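Long-range contact in packaging protein UL32 (Human herpesvirus 8 type M, PDB 6XF9), which probably helps bring newly made capsids to nuclear replication compartments for cleavage and packaging of viral DNA, and forms a pentameric, zinc-binding ring: residues C82-H87 / F131-F137. Residue numbers count along the deposited sequence, not the author numbering.
With ZN (zinc ion), chain O.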
loop_
_atom_site.group_PDB
_atom_site.type_symbol
_atom_site.label_atom_id
_atom_site.label_comp_id
_atom_site.label_asym_id
_atom_site.label_seq_id
_atom_site.Cartn_x
_atom_site.Cartn_y
_atom_site.Cartn_z
ATOM N N CYS D 82 -24.376 -31.007 -25.653
ATOM C CA CYS D 82 -24.137 -29.712 -25.028
ATOM C C CYS D 82 -22.691 -29.593 -24.568
ATOM O O CYS D 82 -22.046 -28.564 -24.776
ATOM C CB CYS D 82 -25.087 -29.544 -23.850
ATOM S SG CYS D 82 -26.811 -29.342 -24.325
ATOM N N LEU D 83 -22.167 -30.655 -23.959
ATOM C CA LEU D 83 -20.785 -30.697 -23.506
ATOM C C LEU D 83 -19.812 -30.379 -24.634
ATOM O O LEU D 83 -18.727 -29.837 -24.390
ATOM C CB LEU D 83 -20.512 -32.081 -22.926
ATOM C CG LEU D 83 -19.187 -32.335 -22.240
ATOM C CD1 LEU D 83 -19.034 -31.305 -21.152
ATOM C CD2 LEU D 83 -19.162 -33.751 -21.669
ATOM N N TYR D 84 -20.180 -30.707 -25.872
ATOM C CA TYR D 84 -19.339 -30.486 -27.041
ATOM C C TYR D 84 -19.902 -29.393 -27.938
ATOM O O TYR D 84 -19.620 -29.347 -29.132
ATOM C CB TYR D 84 -19.146 -31.792 -27.809
ATOM C CG TYR D 84 -18.213 -32.705 -27.083
ATOM C CD1 TYR D 84 -18.667 -33.525 -26.089
ATOM C CD2 TYR D 84 -16.861 -32.697 -27.347
ATOM C CE1 TYR D 84 -17.787 -34.347 -25.389
ATOM C CE2 TYR D 84 -15.990 -33.505 -26.658
ATOM C CZ TYR D 84 -16.462 -34.314 -25.683
ATOM O OH TYR D 84 -15.604 -35.120 -24.988
ATOM N N ALA D 85 -20.680 -28.492 -27.364
ATOM C CA ALA D 85 -21.264 -27.387 -28.095
ATOM C C ALA D 85 -20.811 -26.053 -27.500
ATOM O O ALA D 85 -20.590 -25.952 -26.287
ATOM C CB ALA D 85 -22.796 -27.463 -28.072
ATOM N N PRO D 86 -20.648 -25.018 -28.325
ATOM C CA PRO D 86 -20.282 -23.705 -27.795
ATOM C C PRO D 86 -21.420 -23.096 -27.010
ATOM O O PRO D 86 -22.548 -23.577 -27.006
ATOM C CB PRO D 86 -19.983 -22.876 -29.042
ATOM C CG PRO D 86 -20.742 -23.569 -30.142
ATOM C CD PRO D 86 -20.717 -25.025 -29.800
ATOM N N HIS D 87 -21.065 -22.099 -26.238
ATOM C CA HIS D 87 -22.040 -21.228 -25.511
ATOM C C HIS D 87 -22.631 -19.997 -26.417
ATOM O O HIS D 87 -22.039 -18.964 -26.828
ATOM C CB HIS D 87 -21.290 -20.402 -24.519
ATOM C CG HIS D 87 -21.141 -20.981 -23.164
ATOM N ND1 HIS D 87 -20.013 -21.671 -22.780
ATOM C CD2 HIS D 87 -21.905 -20.857 -22.061
ATOM C CE1 HIS D 87 -20.121 -22.009 -21.512
ATOM N NE2 HIS D 87 -21.263 -21.534 -21.056
ATOM N N PHE D 131 -27.428 -26.398 -18.837
ATOM C CA PHE D 131 -26.708 -27.141 -19.855
ATOM C C PHE D 131 -25.344 -26.566 -20.199
ATOM O O PHE D 131 -24.511 -27.299 -20.753
ATOM C CB PHE D 131 -27.544 -27.228 -21.132
ATOM C CG PHE D 131 -28.717 -28.158 -21.021
ATOM C CD1 PHE D 131 -28.525 -29.515 -20.969
ATOM C CD2 PHE D 131 -30.009 -27.667 -20.957
ATOM C CE1 PHE D 131 -29.592 -30.371 -20.854
ATOM C CE2 PHE D 131 -31.074 -28.519 -20.841
ATOM C CZ PHE D 131 -30.863 -29.880 -20.789
ATOM N N PHE D 132 -25.083 -25.286 -19.912
ATOM C CA PHE D 132 -23.845 -24.679 -20.410
ATOM C C PHE D 132 -22.994 -23.982 -19.357
ATOM O O PHE D 132 -21.793 -24.243 -19.269
ATOM C CB PHE D 132 -24.184 -23.707 -21.532
ATOM C CG PHE D 132 -24.768 -24.376 -22.723
ATOM C CD1 PHE D 132 -23.941 -24.930 -23.687
ATOM C CD2 PHE D 132 -26.137 -24.496 -22.870
ATOM C CE1 PHE D 132 -24.463 -25.566 -24.805
ATOM C CE2 PHE D 132 -26.671 -25.125 -23.982
ATOM C CZ PHE D 132 -25.826 -25.667 -24.950
ATOM N N VAL D 133 -23.579 -23.112 -18.546
ATOM C CA VAL D 133 -22.771 -22.421 -17.551
ATOM C C VAL D 133 -22.379 -23.389 -16.443
ATOM O O VAL D 133 -21.188 -23.636 -16.203
ATOM C CB VAL D 133 -23.516 -21.199 -16.985
ATOM C CG1 VAL D 133 -22.635 -20.476 -15.980
ATOM C CG2 VAL D 133 -23.961 -20.280 -18.086
ATOM N N GLN D 134 -23.375 -23.991 -15.778
ATOM C CA GLN D 134 -23.083 -24.820 -14.613
ATOM C C GLN D 134 -22.875 -26.292 -14.944
ATOM O O GLN D 134 -22.181 -26.984 -14.181
ATOM C CB GLN D 134 -24.207 -24.703 -13.574
ATOM C CG GLN D 134 -24.727 -23.290 -13.306
ATOM C CD GLN D 134 -23.756 -22.398 -12.530
ATOM O OE1 GLN D 134 -22.540 -22.602 -12.547
ATOM N NE2 GLN D 134 -24.301 -21.388 -11.856
ATOM N N LYS D 135 -23.421 -26.763 -16.074
ATOM C CA LYS D 135 -23.278 -28.171 -16.505
ATOM C C LYS D 135 -23.711 -29.204 -15.457
ATOM O O LYS D 135 -22.907 -30.037 -15.037
ATOM C CB LYS D 135 -21.839 -28.448 -16.947
ATOM C CG LYS D 135 -21.374 -27.600 -18.120
ATOM C CD LYS D 135 -19.954 -27.956 -18.530
ATOM C CE LYS D 135 -19.490 -27.108 -19.702
ATOM N NZ LYS D 135 -19.496 -25.655 -19.376
ATOM N N CYS D 136 -24.973 -29.150 -15.037
ATOM C CA CYS D 136 -25.444 -30.003 -13.942
ATOM C C CYS D 136 -25.264 -31.478 -14.240
ATOM O O CYS D 136 -25.238 -32.280 -13.301
ATOM C CB CYS D 136 -26.913 -29.750 -13.626
ATOM S SG CYS D 136 -27.321 -28.042 -13.259
ATOM N N PHE D 137 -25.114 -31.853 -15.517
ATOM C CA PHE D 137 -25.099 -33.252 -15.943
ATOM C C PHE D 137 -23.740 -33.926 -15.846
ATOM O O PHE D 137 -23.680 -35.157 -15.923
ATOM C CB PHE D 137 -25.582 -33.375 -17.392
ATOM C CG PHE D 137 -24.809 -32.534 -18.359
ATOM C CD1 PHE D 137 -23.559 -32.945 -18.820
ATOM C CD2 PHE D 137 -25.324 -31.318 -18.802
ATOM C CE1 PHE D 137 -22.836 -32.172 -19.716
ATOM C CE2 PHE D 137 -24.611 -30.527 -19.696
ATOM C CZ PHE D 137 -23.361 -30.957 -20.150
HETATM ZN ZN ZN O . -29.606 -28.140 -13.383
#
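Phe132 lays its ring against the turn that follows helix 71-83. Phe132 CE1 lies 3.5 Å from Pro86 O and 4.1 Å from Ala85 CB, which sits at the ring edge. Cys82, in the last turn of that helix, sets its sulfur against two aromatic rings. Cys82 SG is 4.5 Å from the ring centroid of Phe131 and 4.6 Å from that of Phe132, both oblique sulfur-aromatic contacts. Phe137 extends this apolar patch, with Phe137 CE1 4.0 Å from Leu83 CB. Beyond Phe132, the His87 ring reaches the C-terminal part of helix 124-133, and His87 NE2 comes to 3.3 Å from Phe132 O. Lys135 NZ donates a hydrogen bond to Phe132 O at 2.7 Å. Lys135 has positive phi, so the chain leaves the helical path here, just before the zinc ligand Cys136. Phe423 of helix 416-430 meets the His87 ring edge-to-face. Cys136 SG binds zinc at 2.3 Å, and Cys52, Cys55 and His130 complete the site. The contact thus packs the C-terminal part of helix 71-83 and the turn after it against helix 124-133 and the residues that follow, beside a CxxC-type zinc site of three cysteines and one histidine.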